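Local coordinates for protein exosome complex component Rrp41 (Archaeoglobus fulgidus, PDB 3M7N) that probably acts as the catalytic component of the archaeal exosome, degrading RNA from its 3' end and also able to synthesise heteromeric RNA tails, at residues Y44-G48 against K49-I53; D95-S98 against I99-K103; S105-A108 against F109-V112; Q217-E220 against L221-G225. The protein carries 1 engineered substitution. One frame throughout, in Å; residues are numbered along the deposited sequence.

The four contacts illustrate how local side-chain geometry serves different ends within one RNase PH-family subunit. Contact 2 touches the bound RNA directly, through R97 and R96, at the start of helix 96-110. Contact 3 lies further along the same helix, its centre about 14 Å from that of contact 2 and its nearest atom about 11 Å from the RNA. Contact 1, at the closed end of a beta hairpin, has its nearest atom about 5 Å from the RNA; its centre is about 19 Å from that of contact 2. Contact 4, in helix 212-248, lies about 15 Å from the nucleic acid at its nearest atom and about 8 Å, again between nearest atoms, from contact 1.

Contact 1: residues Y44-G48 against K49-I53; sequences YLEMG and KNKVI
The Y44 side chain slants across that of K51, its hydroxyl doing the touching: Y44 OH lies 3.2 Å from K51 CD. The ring is carried there by a first torsion that sets CG anti to the backbone N (chi1 176°), which also brings CD1 to 3.3 Å from V52 O. E46 OE1 lies at the edge of the ring, in its plane, and accepts from Y44 OH over 2.7 Å with its anti lone pair, so one bond ties two residues of the same strand beside the K51 chain. E46 and K51 run side by side in the same direction, CG to CG 4.0 Å. Their charged ends stop short of a salt bridge, and K51 NZ instead pairs with E43 of the neighbouring Probable exosome complex exonuclease 2 chain. A phenylalanine in place of Y44 would probably leave E46 OE1 without this donor and its carboxylate freer to turn.

These residues belong to an antiparallel beta hairpin closed by a type II' turn from M47 to N50, with G48 taking the positive phi that the turn needs. L45 and V52 form a hydrogen-bonded pair, V52 N donating to L45 O at 3.0 Å in an almost straight line (177°). At the turn M47 O is gripped twice by N50, whose backbone N approaches from above the carbonyl plane, while ND2, 3.1 Å from that oxygen, comes in nearly end-on to it. N50 OD1 accepts from D133 N and ND2 also donates to A134 O, which together are likely to fix the amide's orientation.

Contact 2: residues D95-S98 against I99-K103; sequences DRRS and IEISK. With nucleotides of chain L.
The first turns of helix 96-110 combine an aspartate N-cap with an RNA-binding face on which R97 lies along I101, the two side chains pointing the same way. An extended chain from CG to NE, with CG anti to the backbone N (chi1 171°), delivers the R97 guanidinium flat between two partners: I101 CD1 sits 3.7 Å above one face, and the base atom C6 of nucleotide C6 of chain L lies 3.8 Å from the opposite one. In the plane, R97 NE donates almost straight (172°) to OP2 of the same nucleotide at 2.9 Å, and NH1 adds a bond to O5'. R96 brings NH1 to 2.6 Å from OP1 of nucleotide C4 of chain L.

D95 OD2 receives S98 N, at 2.8 Å, and S98 OG from opposite faces of its carboxylate plane, satisfying a backbone N-H that no helical carbonyl can meet. One turn on, S98 O takes both S102 N and S102 OG. E100 forms a salt bridge to R107 of the Probable exosome complex exonuclease 2 chain. Within the subunit, S98 and I101 rest on Y79 of strand 74-81, and I101 also meets R137 of helix 136-150.

Contact 3: residues S105-A108 against F109-V112; sequences SKEA and FEAV
E110 extends across the side chain of K106, one helical turn earlier, and each atom of its side chain finds a neighbour. Its CB is set over the carbonyl oxygens of K106 and E107. CG, placed anti to its own carbonyl carbon (chi1 -69°), comes to 3.1 Å from K106 O, the same oxygen that accepts E110 N at 2.9 Å. From there the chain extends, and CD meets K106 CE. The carboxylate then straddles that methylene: OE2 approaches K106 CE to 3.2 Å, while OE1 lies between it and E107 CG, 3.8 Å away. K106 supplies this surface because its chain bends at its last two torsions and crosses E110 obliquely, leaving its NZ 4.3 Å from E110 OE2, beyond a salt bridge.

Around the helix, F109 turns inward. Its CD1 is 3.3 Å from S105 O, and the ring is taken up by L141, A144 and L148 of helix 136-150, by Y77 of strand 74-81 and by I159 of strand 158-167. F109 N and A111 N make weak bonds to the carbonyls of S105 and E107, while V112 packs on L232 of the Probable exosome complex exonuclease 2 chain.

Near the carboxylate of E110, the positive end of K106 would favour its ionised form, whereas E107 carries a like charge but is itself paired with K103. With NZ that far from OE2, attraction between K106 and E110 is probably diffuse; K115 adds a long, weak ion pair to the same oxygen, and what touches is chiefly lysine methylene against carboxylate oxygen.

Contact 4: residues Q217-E220 against L221-G225; sequences QAIE and LAKKG
Charge pairing marks the outer side of this helical turn, where E220 and K223 lie side by side and point the same way. K223 NZ forms a salt bridge with E220 OE1 at 3.0 Å, reaching it on the syn side and 27° out of the carboxylate plane; a second, weak bond runs to E220 OE2 at 3.4 Å. Both chains bend to make this possible, E220 at its second torsion (chi2 -53°) and K223 at its third (chi3 -69°). The pair has company from the neighbouring Probable exosome complex exonuclease 2 chain, whose E235 makes a long, weak ion pair with K223 and stands close to E220 as a like charge. A methionine replacing K223 would probably leave E220 without its salt-bridge partner and its like-charge approach to E235 less compensated.

Backbone bonds supply the regular frame. L221 N, A222 N, K223 N and K224 N donate in turn to the carbonyls of Q217, A218, I219 and E220, all nearly straight; the tightest is A222 N to A218 O, 2.8 Å.

Van der Waals contacts are the third element. The K223 stem lies over the preceding turn, its CG 3.2 Å from I219 O and its CE 4.2 Å from I219 CG2. On the inner face A218, L221 and A222 press on V164, and I219 and A222 on F189.

Salt-bridged on one flank and apolar on the other, the segment is an amphipathic alpha-helix with an i to i+3 ion pair, laid against the antiparallel sheet containing strands 158-167 and 185-194.

Contact 1: residues Y44-G48 against K49-I53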
loop_
_atom_site.group_PDB
_atom_site.type_symbol
_atom_site.label_atom_id
_atom_site.label_comp_id
_atom_site.label_asym_id
_atom_site.label_seq_id
_atom_site.Cartn_x
_atom_site.Cartn_y
_atom_site.Cartn_z
ATOM N N TYR E 44 -27.761 -5.370 16.476
ATOM C CA TYR E 44 -27.143 -5.153 17.783
ATOM C C TYR E 44 -27.411 -6.372 18.690
ATOM O O TYR E 44 -28.515 -6.905 18.724
ATOM C CB TYR E 44 -27.613 -3.851 18.443
ATOM C CG TYR E 44 -27.050 -3.659 19.839
ATOM C CD1 TYR E 44 -25.741 -3.236 20.035
ATOM C CD2 TYR E 44 -27.820 -3.909 20.955
ATOM C CE1 TYR E 44 -25.219 -3.069 21.330
ATOM C CE2 TYR E 44 -27.310 -3.748 22.241
ATOM C CZ TYR E 44 -26.010 -3.335 22.422
ATOM O OH TYR E 44 -25.508 -3.168 23.693
ATOM N N LEU E 45 -26.391 -6.819 19.406
ATOM C CA LEU E 45 -26.441 -8.103 20.075
ATOM C C LEU E 45 -25.690 -7.967 21.365
ATOM O O LEU E 45 -24.592 -7.410 21.401
ATOM C CB LEU E 45 -25.777 -9.156 19.207
ATOM C CG LEU E 45 -25.629 -10.672 19.430
ATOM C CD1 LEU E 45 -25.084 -11.062 20.805
ATOM C CD2 LEU E 45 -26.858 -11.464 19.025
ATOM N N GLU E 46 -26.313 -8.444 22.432
ATOM C CA GLU E 46 -25.643 -8.599 23.703
ATOM C C GLU E 46 -25.565 -10.090 24.035
ATOM O O GLU E 46 -26.417 -10.893 23.631
ATOM C CB GLU E 46 -26.375 -7.814 24.792
ATOM C CG GLU E 46 -26.203 -6.302 24.686
ATOM C CD GLU E 46 -27.045 -5.530 25.701
ATOM O OE1 GLU E 46 -27.172 -4.292 25.563
ATOM O OE2 GLU E 46 -27.594 -6.163 26.635
ATOM N N MET E 47 -24.524 -10.455 24.758
ATOM C CA MET E 47 -24.300 -11.836 25.116
ATOM C C MET E 47 -23.430 -11.780 26.341
ATOM O O MET E 47 -22.211 -11.619 26.240
ATOM C CB MET E 47 -23.581 -12.542 23.980
ATOM C CG MET E 47 -23.303 -13.994 24.187
ATOM S SD MET E 47 -22.814 -14.757 22.636
ATOM C CE MET E 47 -23.073 -16.502 22.992
ATOM N N GLY E 48 -24.058 -11.883 27.506
ATOM C CA GLY E 48 -23.361 -11.586 28.741
ATOM C C GLY E 48 -22.940 -10.123 28.707
ATOM O O GLY E 48 -23.726 -9.247 28.346
ATOM N N LYS E 49 -21.691 -9.857 29.060
ATOM C CA LYS E 49 -21.199 -8.493 29.052
ATOM C C LYS E 49 -20.720 -8.053 27.684
ATOM O O LYS E 49 -20.339 -6.896 27.511
ATOM C CB LYS E 49 -20.079 -8.316 30.070
ATOM C CG LYS E 49 -20.545 -8.405 31.498
ATOM C CD LYS E 49 -19.392 -8.151 32.458
ATOM C CE LYS E 49 -19.785 -8.547 33.878
ATOM N NZ LYS E 49 -21.229 -8.247 34.139
ATOM N N ASN E 50 -20.729 -8.963 26.714
ATOM C CA ASN E 50 -20.347 -8.598 25.354
ATOM C C ASN E 50 -21.380 -7.669 24.792
ATOM O O ASN E 50 -22.575 -7.907 24.951
ATOM C CB ASN E 50 -20.258 -9.819 24.434
ATOM C CG ASN E 50 -19.035 -10.670 24.709
ATOM O OD1 ASN E 50 -17.900 -10.230 24.499
ATOM N ND2 ASN E 50 -19.260 -11.901 25.191
ATOM N N LYS E 51 -20.932 -6.605 24.136
ATOM C CA LYS E 51 -21.858 -5.762 23.378
ATOM C C LYS E 51 -21.278 -5.516 22.011
ATOM O O LYS E 51 -20.249 -4.868 21.880
ATOM C CB LYS E 51 -22.103 -4.431 24.078
ATOM C CG LYS E 51 -22.654 -4.568 25.472
ATOM C CD LYS E 51 -23.272 -3.259 25.944
ATOM C CE LYS E 51 -23.629 -3.345 27.420
ATOM N NZ LYS E 51 -24.199 -2.061 27.861
ATOM N N VAL E 52 -21.942 -6.032 20.988
ATOM C CA VAL E 52 -21.382 -5.980 19.655
ATOM C C VAL E 52 -22.398 -5.448 18.684
ATOM O O VAL E 52 -23.604 -5.509 18.928
ATOM C CB VAL E 52 -20.945 -7.384 19.171
ATOM C CG1 VAL E 52 -20.091 -8.063 20.220
ATOM C CG2 VAL E 52 -22.150 -8.236 18.844
ATOM N N ILE E 53 -21.899 -4.920 17.573
ATOM C CA ILE E 53 -22.763 -4.479 16.492
ATOM C C ILE E 53 -22.246 -4.952 15.120
ATOM O O ILE E 53 -21.045 -4.966 14.859
ATOM C CB ILE E 53 -23.028 -2.941 16.564
ATOM C CG1 ILE E 53 -24.046 -2.536 15.499
ATOM C CG2 ILE E 53 -21.731 -2.145 16.462
ATOM C CD1 ILE E 53 -24.804 -1.270 15.859
HETATM O O HOH W 1 -24.257 -6.659 27.729
#

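Contact 2: residues D95-S98 against I99-K103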
loop_
_atom_site.group_PDB
_atom_site.type_symbol
_atom_site.label_atom_id
_atom_site.label_comp_id
_atom_site.label_asym_id
_atom_site.label_seq_id
_atom_site.Cartn_x
_atom_site.Cartn_y
_atom_site.Cartn_z
ATOM N N ASP E 95 -4.787 -6.496 15.206
ATOM C CA ASP E 95 -3.682 -7.290 15.686
ATOM C C ASP E 95 -3.819 -8.708 15.123
ATOM O O ASP E 95 -4.756 -9.020 14.383
ATOM C CB ASP E 95 -3.615 -7.268 17.219
ATOM C CG ASP E 95 -4.881 -7.799 17.885
ATOM O OD1 ASP E 95 -4.975 -7.678 19.118
ATOM O OD2 ASP E 95 -5.769 -8.346 17.203
ATOM N N ARG E 96 -2.879 -9.566 15.459
ATOM C CA ARG E 96 -2.884 -10.909 14.908
ATOM C C ARG E 96 -4.146 -11.677 15.302
ATOM O O ARG E 96 -4.743 -12.371 14.477
ATOM C CB ARG E 96 -1.602 -11.629 15.323
ATOM C CG ARG E 96 -0.385 -10.899 14.796
ATOM C CD ARG E 96 0.862 -11.250 15.544
ATOM N NE ARG E 96 1.449 -12.477 15.034
ATOM C CZ ARG E 96 1.705 -13.537 15.794
ATOM N NH1 ARG E 96 1.426 -13.500 17.090
ATOM N NH2 ARG E 96 2.245 -14.627 15.258
ATOM N N ARG E 97 -4.567 -11.506 16.551
ATOM C CA ARG E 97 -5.774 -12.153 17.054
ATOM C C ARG E 97 -7.019 -11.717 16.256
ATOM O O ARG E 97 -7.814 -12.558 15.837
ATOM C CB ARG E 97 -5.935 -11.898 18.563
ATOM C CG ARG E 97 -7.264 -12.358 19.126
ATOM C CD ARG E 97 -7.407 -12.027 20.606
ATOM N NE ARG E 97 -8.747 -12.346 21.088
ATOM C CZ ARG E 97 -9.789 -11.515 21.035
ATOM N NH1 ARG E 97 -10.972 -11.900 21.496
ATOM N NH2 ARG E 97 -9.654 -10.301 20.519
ATOM N N SER E 98 -7.169 -10.414 16.024
ATOM C CA SER E 98 -8.298 -9.905 15.250
ATOM C C SER E 98 -8.214 -10.377 13.815
ATOM O O SER E 98 -9.239 -10.618 13.163
ATOM C CB SER E 98 -8.337 -8.380 15.266
ATOM O OG SER E 98 -8.610 -7.877 16.562
ATOM N N ILE E 99 -6.991 -10.491 13.309
ATOM C CA ILE E 99 -6.814 -10.946 11.940
ATOM C C ILE E 99 -7.263 -12.406 11.817
ATOM O O ILE E 99 -7.958 -12.796 10.879
ATOM C CB ILE E 99 -5.358 -10.740 11.470
ATOM C CG1 ILE E 99 -5.082 -9.238 11.313
ATOM C CG2 ILE E 99 -5.113 -11.470 10.156
ATOM C CD1 ILE E 99 -3.657 -8.896 11.043
ATOM N N GLU E 100 -6.883 -13.199 12.800
ATOM C CA GLU E 100 -7.237 -14.608 12.827
ATOM C C GLU E 100 -8.741 -14.783 12.977
ATOM O O GLU E 100 -9.359 -15.571 12.267
ATOM C CB GLU E 100 -6.506 -15.278 13.985
ATOM C CG GLU E 100 -6.001 -16.650 13.664
ATOM C CD GLU E 100 -6.796 -17.717 14.367
ATOM O OE1 GLU E 100 -6.270 -18.310 15.344
ATOM O OE2 GLU E 100 -7.951 -17.947 13.942
ATOM N N ILE E 101 -9.331 -14.039 13.906
ATOM C CA ILE E 101 -10.772 -14.119 14.123
ATOM C C ILE E 101 -11.547 -13.713 12.876
ATOM O O ILE E 101 -12.537 -14.354 12.511
ATOM C CB ILE E 101 -11.207 -13.234 15.286
ATOM C CG1 ILE E 101 -10.656 -13.807 16.593
ATOM C CG2 ILE E 101 -12.731 -13.124 15.305
ATOM C CD1 ILE E 101 -10.873 -12.920 17.816
ATOM N N SER E 102 -11.089 -12.646 12.224
ATOM C CA SER E 102 -11.683 -12.195 10.962
ATOM C C SER E 102 -11.633 -13.279 9.872
ATOM O O SER E 102 -12.600 -13.482 9.130
ATOM C CB SER E 102 -10.995 -10.900 10.468
ATOM O OG SER E 102 -11.066 -9.856 11.443
ATOM N N LYS E 103 -10.503 -13.970 9.772
ATOM C CA LYS E 103 -10.322 -14.981 8.723
ATOM C C LYS E 103 -11.242 -16.187 8.942
ATOM O O LYS E 103 -11.921 -16.646 8.032
ATOM C CB LYS E 103 -8.854 -15.437 8.663
ATOM C CG LYS E 103 -8.536 -16.451 7.570
ATOM C CD LYS E 103 -7.022 -16.717 7.496
ATOM C CE LYS E 103 -6.668 -17.867 6.539
ATOM N NZ LYS E 103 -7.324 -19.127 7.001
ATOM P P C L 6 -10.012 -15.035 23.504
ATOM O OP1 C L 6 -11.127 -16.001 23.354
ATOM O OP2 C L 6 -9.001 -14.930 22.424
ATOM O "O5'" C L 6 -10.617 -13.579 23.823
ATOM C "C5'" C L 6 -11.610 -13.476 24.847
ATOM C "C4'" C L 6 -11.569 -12.155 25.594
ATOM O "O4'" C L 6 -10.221 -11.805 25.996
ATOM C "C3'" C L 6 -11.988 -10.920 24.813
ATOM O "O3'" C L 6 -13.389 -10.943 24.549
ATOM C "C2'" C L 6 -11.582 -9.864 25.834
ATOM O "O2'" C L 6 -12.461 -9.784 26.948
ATOM C "C1'" C L 6 -10.219 -10.411 26.269
ATOM N N1 C L 6 -9.110 -9.733 25.543
ATOM C C2 C L 6 -8.682 -8.489 26.009
ATOM O O2 C L 6 -9.225 -8.006 27.010
ATOM N N3 C L 6 -7.680 -7.852 25.356
ATOM C C4 C L 6 -7.119 -8.415 24.282
ATOM N N4 C L 6 -6.130 -7.741 23.672
ATOM C C5 C L 6 -7.550 -9.689 23.793
ATOM C C6 C L 6 -8.541 -10.306 24.445
ATOM P P C L 4 -0.156 -13.287 20.104
ATOM O OP1 C L 4 -0.373 -14.041 18.842
ATOM O OP2 C L 4 -0.587 -11.875 20.215
ATOM O "O5'" C L 4 -0.817 -14.092 21.327
ATOM C "C5'" C L 4 -0.556 -15.485 21.514
ATOM C "C4'" C L 4 -1.132 -15.980 22.829
ATOM O "O4'" C L 4 -0.369 -15.454 23.941
ATOM C "C3'" C L 4 -2.557 -15.536 23.129
ATOM O "O3'" C L 4 -3.500 -16.353 22.460
ATOM C "C2'" C L 4 -2.613 -15.764 24.633
ATOM O "O2'" C L 4 -2.763 -17.124 24.982
ATOM C "C1'" C L 4 -1.242 -15.249 25.044
ATOM N N1 C L 4 -1.356 -13.800 25.365
ATOM C C2 C L 4 -1.751 -13.439 26.654
ATOM O O2 C L 4 -1.963 -14.343 27.472
ATOM N N3 C L 4 -1.874 -12.120 26.964
ATOM C C4 C L 4 -1.632 -11.195 26.030
ATOM N N4 C L 4 -1.767 -9.910 26.374
ATOM C C5 C L 4 -1.239 -11.542 24.701
ATOM C C6 C L 4 -1.118 -12.844 24.414
#

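Contact 3: residues S105-A108 against F109-V112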
loop_
_atom_site.group_PDB
_atom_site.type_symbol
_atom_site.label_atom_id
_atom_site.label_comp_id
_atom_site.label_asym_id
_atom_site.label_seq_id
_atom_site.Cartn_x
_atom_site.Cartn_y
_atom_site.Cartn_z
ATOM N N SER E 105 -13.963 -16.336 10.841
ATOM C CA SER E 105 -15.332 -15.848 10.716
ATOM C C SER E 105 -15.747 -15.755 9.270
ATOM O O SER E 105 -16.859 -16.159 8.908
ATOM C CB SER E 105 -15.498 -14.467 11.346
ATOM O OG SER E 105 -15.238 -14.501 12.731
ATOM N N LYS E 106 -14.871 -15.201 8.434
ATOM C CA LYS E 106 -15.186 -15.116 7.011
ATOM C C LYS E 106 -15.426 -16.511 6.462
ATOM O O LYS E 106 -16.334 -16.756 5.644
ATOM C CB LYS E 106 -14.039 -14.462 6.229
ATOM C CG LYS E 106 -14.296 -14.434 4.732
ATOM C CD LYS E 106 -13.077 -13.981 3.956
ATOM C CE LYS E 106 -12.320 -15.176 3.403
ATOM N NZ LYS E 106 -10.840 -14.993 3.526
ATOM N N GLU E 107 -14.565 -17.421 6.896
ATOM C CA GLU E 107 -14.605 -18.801 6.432
ATOM C C GLU E 107 -15.946 -19.466 6.792
ATOM O O GLU E 107 -16.511 -20.198 5.983
ATOM C CB GLU E 107 -13.383 -19.571 6.960
ATOM C CG GLU E 107 -12.168 -19.368 6.044
ATOM C CD GLU E 107 -10.822 -19.592 6.722
ATOM O OE1 GLU E 107 -10.787 -19.919 7.926
ATOM O OE2 GLU E 107 -9.790 -19.424 6.040
ATOM N N ALA E 108 -16.467 -19.154 7.980
ATOM C CA ALA E 108 -17.747 -19.703 8.422
ATOM C C ALA E 108 -18.875 -19.283 7.493
ATOM O O ALA E 108 -19.817 -20.040 7.255
ATOM C CB ALA E 108 -18.059 -19.299 9.883
ATOM N N PHE E 109 -18.792 -18.074 6.954
ATOM C CA PHE E 109 -19.870 -17.607 6.088
ATOM C C PHE E 109 -19.684 -17.998 4.632
ATOM O O PHE E 109 -20.668 -18.133 3.890
ATOM C CB PHE E 109 -20.107 -16.109 6.269
ATOM C CG PHE E 109 -20.757 -15.767 7.582
ATOM C CD1 PHE E 109 -20.013 -15.257 8.630
ATOM C CD2 PHE E 109 -22.120 -16.007 7.782
ATOM C CE1 PHE E 109 -20.623 -14.957 9.857
ATOM C CE2 PHE E 109 -22.721 -15.707 8.980
ATOM C CZ PHE E 109 -21.976 -15.182 10.023
ATOM N N GLU E 110 -18.426 -18.191 4.221
ATOM C CA GLU E 110 -18.151 -18.578 2.836
ATOM C C GLU E 110 -18.820 -19.905 2.603
ATOM O O GLU E 110 -19.278 -20.211 1.510
ATOM C CB GLU E 110 -16.648 -18.697 2.567
ATOM C CG GLU E 110 -15.924 -17.363 2.592
ATOM C CD GLU E 110 -14.466 -17.468 2.178
ATOM O OE1 GLU E 110 -13.703 -18.281 2.766
ATOM O OE2 GLU E 110 -14.079 -16.722 1.261
ATOM N N ALA E 111 -18.888 -20.677 3.678
ATOM C CA ALA E 111 -19.493 -22.006 3.668
ATOM C C ALA E 111 -21.024 -21.993 3.514
ATOM O O ALA E 111 -21.642 -23.046 3.375
ATOM C CB ALA E 111 -19.089 -22.753 4.957
ATOM N N VAL E 112 -21.634 -20.810 3.521
ATOM C CA VAL E 112 -23.075 -20.723 3.677
ATOM C C VAL E 112 -23.795 -19.690 2.788
ATOM O O VAL E 112 -24.916 -19.920 2.341
ATOM C CB VAL E 112 -23.402 -20.512 5.164
ATOM C CG1 VAL E 112 -24.703 -19.788 5.337
ATOM C CG2 VAL E 112 -23.421 -21.859 5.882
#

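Contact 4: residues Q217-E220 against L221-G225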
loop_
_atom_site.group_PDB
_atom_site.type_symbol
_atom_site.label_atom_id
_atom_site.label_comp_id
_atom_site.label_asym_id
_atom_site.label_seq_id
_atom_site.Cartn_x
_atom_site.Cartn_y
_atom_site.Cartn_z
ATOM N N GLN E 217 -18.208 -34.540 24.518
ATOM C CA GLN E 217 -19.261 -33.977 25.351
ATOM C C GLN E 217 -19.443 -32.468 25.113
ATOM O O GLN E 217 -20.567 -31.950 25.142
ATOM C CB GLN E 217 -18.968 -34.261 26.828
ATOM C CG GLN E 217 -19.034 -35.743 27.156
ATOM C CD GLN E 217 -18.112 -36.165 28.292
ATOM O OE1 GLN E 217 -17.903 -35.427 29.251
ATOM N NE2 GLN E 217 -17.565 -37.372 28.185
ATOM N N ALA E 218 -18.336 -31.765 24.880
ATOM C CA ALA E 218 -18.391 -30.323 24.622
ATOM C C ALA E 218 -19.225 -30.036 23.376
ATOM O O ALA E 218 -20.045 -29.112 23.369
ATOM C CB ALA E 218 -16.990 -29.741 24.480
ATOM N N ILE E 219 -19.036 -30.845 22.339
ATOM C CA ILE E 219 -19.843 -30.716 21.133
ATOM C C ILE E 219 -21.330 -30.863 21.445
ATOM O O ILE E 219 -22.154 -30.112 20.919
ATOM C CB ILE E 219 -19.475 -31.747 20.054
ATOM C CG1 ILE E 219 -18.017 -31.615 19.647
ATOM C CG2 ILE E 219 -20.329 -31.542 18.807
ATOM C CD1 ILE E 219 -17.670 -32.498 18.463
ATOM N N GLU E 220 -21.681 -31.829 22.292
ATOM C CA GLU E 220 -23.093 -32.003 22.643
ATOM C C GLU E 220 -23.626 -30.774 23.367
ATOM O O GLU E 220 -24.703 -30.284 23.042
ATOM C CB GLU E 220 -23.339 -33.278 23.477
ATOM C CG GLU E 220 -23.071 -34.563 22.705
ATOM C CD GLU E 220 -23.826 -34.611 21.397
ATOM O OE1 GLU E 220 -23.177 -34.745 20.320
ATOM O OE2 GLU E 220 -25.077 -34.507 21.448
ATOM N N LEU E 221 -22.864 -30.282 24.338
ATOM C CA LEU E 221 -23.256 -29.111 25.107
ATOM C C LEU E 221 -23.469 -27.915 24.189
ATOM O O LEU E 221 -24.493 -27.231 24.260
ATOM C CB LEU E 221 -22.168 -28.764 26.099
ATOM C CG LEU E 221 -22.545 -28.538 27.551
ATOM C CD1 LEU E 221 -21.512 -27.623 28.168
ATOM C CD2 LEU E 221 -23.947 -27.957 27.685
ATOM N N ALA E 222 -22.502 -27.672 23.310
ATOM C CA ALA E 222 -22.571 -26.514 22.428
ATOM C C ALA E 222 -23.782 -26.575 21.498
ATOM O O ALA E 222 -24.461 -25.567 21.305
ATOM C CB ALA E 222 -21.276 -26.359 21.626
ATOM N N LYS E 223 -24.053 -27.738 20.912
ATOM C CA LYS E 223 -25.233 -27.869 20.053
ATOM C C LYS E 223 -26.522 -27.456 20.785
ATOM O O LYS E 223 -27.357 -26.700 20.270
ATOM C CB LYS E 223 -25.348 -29.288 19.519
ATOM C CG LYS E 223 -24.227 -29.661 18.582
ATOM C CD LYS E 223 -24.546 -30.971 17.881
ATOM C CE LYS E 223 -24.507 -32.124 18.877
ATOM N NZ LYS E 223 -24.930 -33.408 18.271
ATOM N N LYS E 224 -26.654 -27.931 22.013
ATOM C CA LYS E 224 -27.792 -27.562 22.840
ATOM C C LYS E 224 -27.907 -26.034 22.985
ATOM O O LYS E 224 -28.923 -25.441 22.630
ATOM C CB LYS E 224 -27.693 -28.247 24.208
ATOM C CG LYS E 224 -28.706 -27.755 25.211
ATOM C CD LYS E 224 -28.714 -28.628 26.456
ATOM C CE LYS E 224 -29.656 -28.080 27.534
ATOM N NZ LYS E 224 -29.284 -28.661 28.868
ATOM N N GLY E 225 -26.867 -25.401 23.514
ATOM C CA GLY E 225 -26.853 -23.956 23.614
ATOM C C GLY E 225 -27.108 -23.295 22.262
ATOM O O GLY E 225 -27.854 -22.322 22.170
#